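Local coordinates for nitrate regulatory protein (Klebsiella oxytoca, PDB 4AKK), which binds the terminator site in the nasF operon leader RNA in response to nitrate or nitrite and so causes transcription antitermination of the nasFEDCBA operon, at residues A[65-69]-A[105-109]; A[72-76]-A[98-102]. All blocks are in the same frame, centred on the assembly; numbering follows the deposited sequence.

Interaction 1 of 2, residues A[65-69]-A[105-109]; sequences QISAL and QLTRF
This is an antiparallel helix-helix contact in the NIT nitrate-sensing region. It joins helix 56-85 to helix 92-117. Both segments are regular alpha helix; Leu69 N hydrogen-bonds to Gln65 O at 3.0 Å and Phe109 N to Gln105 O at 2.7 Å. The local axes approach to 9.1 Å, with a signed crossing angle of -161°. Gln65 pairs with Phe109 and Leu69 with Gln105, each at 5.3 Å between CA atoms.

One side of the interface is apolar. Phe109 has chi1 t, which sets its ring against Ile66 and Leu69. Leu69 is t,p; this carries Leu69 CD2 over the Phe109 ring face in a CH-pi contact, 4.2 Å from the centroid, and 3.9 Å from Leu106 CD2. Ile66 CG1 meets the ring edge at Phe109 CE1, 3.6 Å away. Leu166 of helix 152-167 packs on both Leu69 and Phe109.

The other side is polar. Gln65 and Gln105 are both m,m. Gln65 OE1 and Gln105 OE1, two acceptors 3.4 Å apart, cannot bond directly. One water bridges them, a very short 2.4 Å from Gln65 OE1 and 2.7 Å from Gln105 OE1. The whole is part of an antiparallel helical hairpin in an all-helical sensor domain.

Interaction 2 of 2, residues A[72-76]-A[98-102]; sequences MLQCE and GAALV
Segments 72-76 and 98-102 are both regular alpha helix and run antiparallel. Glu76 N hydrogen-bonds to Met72 O at 2.8 Å, and Val102 N to Gly98 O at 3.0 Å. The segments belong to consecutive helices joined by a short loop, an antiparallel helical hairpin. Their local axes come within 8.5 Å, with a signed crossing angle of -160°. Met72 faces Val102 at 5.3 Å between CA atoms. Glu76 faces Gly98 at 4.9 Å between CA atoms. Gly98 has no side chain, so its backbone can lie close to that of Glu76.

In the apolar packing Val102 is central, with the Met72-Leu101 pair on one side and Leu73 on the other. Val102, with chi1 t, sets its CG2 3.7 Å from Met72 CB and 3.6 Å from Met72 O. Val102 CG1 reaches Leu73 CD2 at 4.0 Å. Met72 is m at chi1 and chi2, with chi3 near -34°; this brings Met72 CE 3.3 Å from Leu101 CD1. Leu101 is m,t and lies at the exposed border of the contact.

The polar side chain of Glu76 is extended, t at chi1 and chi2. Across the interface it makes van der Waals contacts. Glu76 OE1 lies 3.1 Å from Val102 CG2, and Glu76 OE2 lies 3.6 Å from Ala99 CB. Its charge is met outside the two segments, where Glu76 OE2 forms a salt bridge with Arg142 NE.

Helix 138-147 packs on the pair through Arg142, against Ala99 and Val102, and Leu138, against Leu73 and Val102. Helix 152-167 adds Ile162, Ile163 and Leu166 against Leu73, and Phe159 against Glu76.

How the interactions relate
Interactions 1 and 2 are successive parts of one interface between helix 56-85 and helix 92-117. Their centres are 10 Å apart. The helices follow each other in the chain and run antiparallel, so interaction 2 is nested inside the loop closed by interaction 1 and lies nearer the turn. The two contacts touch directly. Gln105 CG packs 3.6 Å from Met72 CG, and Leu69 CD1 lies 3.9 Å from Val102 O. Helix 152-167 is a neighbour of both. A bound 1,2-ethanediol, probably from the crystallisation liquor, lies about 3 Å from the Leu106 side chain of interaction 1, measured between nearest atoms.

Interaction 1 of 2, residues A[65-69]-A[105-109]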
# COMPACT_ATOMS: atom_id res chain seq x y z
N GLN A 65 -9.12 16.90 17.92
CA GLN A 65 -8.36 16.99 19.16
C GLN A 65 -6.95 16.41 19.03
O GLN A 65 -6.02 16.89 19.66
CB GLN A 65 -9.11 16.31 20.31
CG GLN A 65 -10.41 17.02 20.70
CD GLN A 65 -10.20 18.53 20.92
OE1 GLN A 65 -9.14 18.88 21.63
NE2 GLN A 65 -10.99 19.36 20.46
N ILE A 66 -6.79 15.38 18.20
CA ILE A 66 -5.46 14.82 17.96
C ILE A 66 -4.62 15.87 17.25
O ILE A 66 -3.48 16.14 17.63
CB ILE A 66 -5.53 13.52 17.14
CG1 ILE A 66 -5.99 12.37 18.04
CG2 ILE A 66 -4.17 13.22 16.50
CD1 ILE A 66 -6.53 11.18 17.28
N SER A 67 -5.21 16.47 16.22
CA SER A 67 -4.54 17.52 15.47
C SER A 67 -4.07 18.67 16.36
O SER A 67 -2.95 19.17 16.20
CB SER A 67 -5.48 18.08 14.40
OG SER A 67 -4.88 19.18 13.74
N ALA A 68 -4.93 19.09 17.28
CA ALA A 68 -4.62 20.22 18.14
C ALA A 68 -3.52 19.87 19.14
O ALA A 68 -2.61 20.66 19.38
CB ALA A 68 -5.87 20.70 18.88
N LEU A 69 -3.62 18.68 19.72
CA LEU A 69 -2.60 18.21 20.65
C LEU A 69 -1.24 18.10 19.95
O LEU A 69 -0.23 18.51 20.49
CB LEU A 69 -3.01 16.86 21.25
CG LEU A 69 -2.01 16.19 22.20
CD1 LEU A 69 -1.70 17.09 23.38
CD2 LEU A 69 -2.54 14.85 22.68
N GLN A 105 -4.72 20.80 26.03
CA GLN A 105 -5.20 19.93 24.95
C GLN A 105 -5.28 18.46 25.36
O GLN A 105 -6.13 17.72 24.88
CB GLN A 105 -4.36 20.09 23.68
CG GLN A 105 -4.41 21.49 23.08
CD GLN A 105 -5.83 21.95 22.78
OE1 GLN A 105 -6.74 21.13 22.60
NE2 GLN A 105 -6.03 23.26 22.72
N LEU A 106 -4.38 18.02 26.24
CA LEU A 106 -4.40 16.64 26.72
C LEU A 106 -5.74 16.31 27.36
O LEU A 106 -6.32 15.24 27.14
CB LEU A 106 -3.28 16.41 27.73
CG LEU A 106 -1.94 15.91 27.19
CD1 LEU A 106 -0.89 15.84 28.30
CD2 LEU A 106 -2.12 14.55 26.51
N THR A 107 -6.22 17.24 28.18
CA THR A 107 -7.52 17.14 28.80
C THR A 107 -8.62 16.95 27.76
O THR A 107 -9.45 16.06 27.88
CB THR A 107 -7.83 18.41 29.60
OG1 THR A 107 -6.81 18.59 30.59
CG2 THR A 107 -9.20 18.31 30.28
N ARG A 108 -8.62 17.80 26.74
CA ARG A 108 -9.60 17.71 25.67
C ARG A 108 -9.45 16.39 24.89
O ARG A 108 -10.44 15.79 24.49
CB ARG A 108 -9.46 18.89 24.71
CG ARG A 108 -9.86 20.25 25.31
CD ARG A 108 -9.38 21.38 24.39
NE ARG A 108 -10.06 22.64 24.64
CZ ARG A 108 -11.11 23.07 23.94
NH1 ARG A 108 -11.60 22.33 22.95
NH2 ARG A 108 -11.67 24.24 24.23
N PHE A 109 -8.21 15.96 24.68
CA PHE A 109 -7.92 14.71 23.97
C PHE A 109 -8.47 13.52 24.75
O PHE A 109 -9.11 12.63 24.18
CB PHE A 109 -6.41 14.55 23.76
CG PHE A 109 -5.99 13.17 23.30
CD1 PHE A 109 -6.27 12.74 22.00
CD2 PHE A 109 -5.29 12.33 24.14
CE1 PHE A 109 -5.87 11.48 21.57
CE2 PHE A 109 -4.89 11.06 23.72
CZ PHE A 109 -5.17 10.63 22.43
O HOH W 1 -6.80 18.45 22.01

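Interaction 2 of 2, residues A[72-76]-A[98-102]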
# COMPACT_ATOMS: atom_id res chain seq x y z
N MET A 72 0.26 21.62 19.48
CA MET A 72 0.86 22.14 20.71
C MET A 72 2.17 21.42 21.04
O MET A 72 3.14 22.04 21.47
CB MET A 72 -0.12 22.04 21.89
CG MET A 72 -1.40 22.89 21.78
SD MET A 72 -1.36 24.54 20.97
CE MET A 72 0.25 25.21 21.34
N LEU A 73 2.20 20.10 20.85
CA LEU A 73 3.42 19.31 21.08
C LEU A 73 4.54 19.75 20.14
O LEU A 73 5.70 19.79 20.52
CB LEU A 73 3.14 17.82 20.92
CG LEU A 73 2.38 17.19 22.09
CD1 LEU A 73 1.82 15.84 21.69
CD2 LEU A 73 3.28 17.06 23.33
N GLN A 74 4.17 20.10 18.90
CA GLN A 74 5.13 20.65 17.94
C GLN A 74 5.67 22.01 18.41
O GLN A 74 6.86 22.32 18.23
CB GLN A 74 4.47 20.79 16.56
CG GLN A 74 4.27 19.46 15.82
CD GLN A 74 3.19 19.53 14.74
OE1 GLN A 74 2.34 20.43 14.74
NE2 GLN A 74 3.20 18.55 13.83
N CYS A 75 4.81 22.83 19.01
CA CYS A 75 5.26 24.10 19.58
C CYS A 75 6.21 23.85 20.74
O CYS A 75 7.27 24.46 20.84
CB CYS A 75 4.06 24.96 20.04
SG CYS A 75 2.92 25.47 18.70
N GLU A 76 5.82 22.94 21.63
CA GLU A 76 6.69 22.60 22.75
C GLU A 76 8.02 22.02 22.27
O GLU A 76 9.07 22.35 22.80
CB GLU A 76 6.00 21.64 23.73
CG GLU A 76 6.76 21.46 25.04
CD GLU A 76 5.97 20.71 26.10
OE1 GLU A 76 4.82 20.33 25.83
OE2 GLU A 76 6.51 20.49 27.20
N GLY A 98 4.05 26.76 26.21
CA GLY A 98 3.80 25.62 25.35
C GLY A 98 3.34 24.41 26.14
O GLY A 98 2.39 23.74 25.76
N ALA A 99 4.01 24.15 27.26
CA ALA A 99 3.66 23.03 28.12
C ALA A 99 2.25 23.18 28.70
O ALA A 99 1.53 22.19 28.87
CB ALA A 99 4.70 22.86 29.24
N ALA A 100 1.86 24.41 29.01
CA ALA A 100 0.53 24.69 29.54
C ALA A 100 -0.54 24.41 28.50
O ALA A 100 -1.60 23.84 28.81
CB ALA A 100 0.44 26.15 30.02
N LEU A 101 -0.28 24.82 27.27
CA LEU A 101 -1.19 24.59 26.15
C LEU A 101 -1.37 23.10 25.85
O LEU A 101 -2.47 22.64 25.56
CB LEU A 101 -0.70 25.31 24.91
CG LEU A 101 -0.73 26.83 25.03
CD1 LEU A 101 -0.33 27.47 23.72
CD2 LEU A 101 -2.11 27.29 25.47
N VAL A 102 -0.26 22.36 25.92
CA VAL A 102 -0.30 20.92 25.72
C VAL A 102 -1.19 20.27 26.78
O VAL A 102 -2.04 19.43 26.48
CB VAL A 102 1.12 20.31 25.82
CG1 VAL A 102 1.03 18.83 26.06
CG2 VAL A 102 1.95 20.64 24.57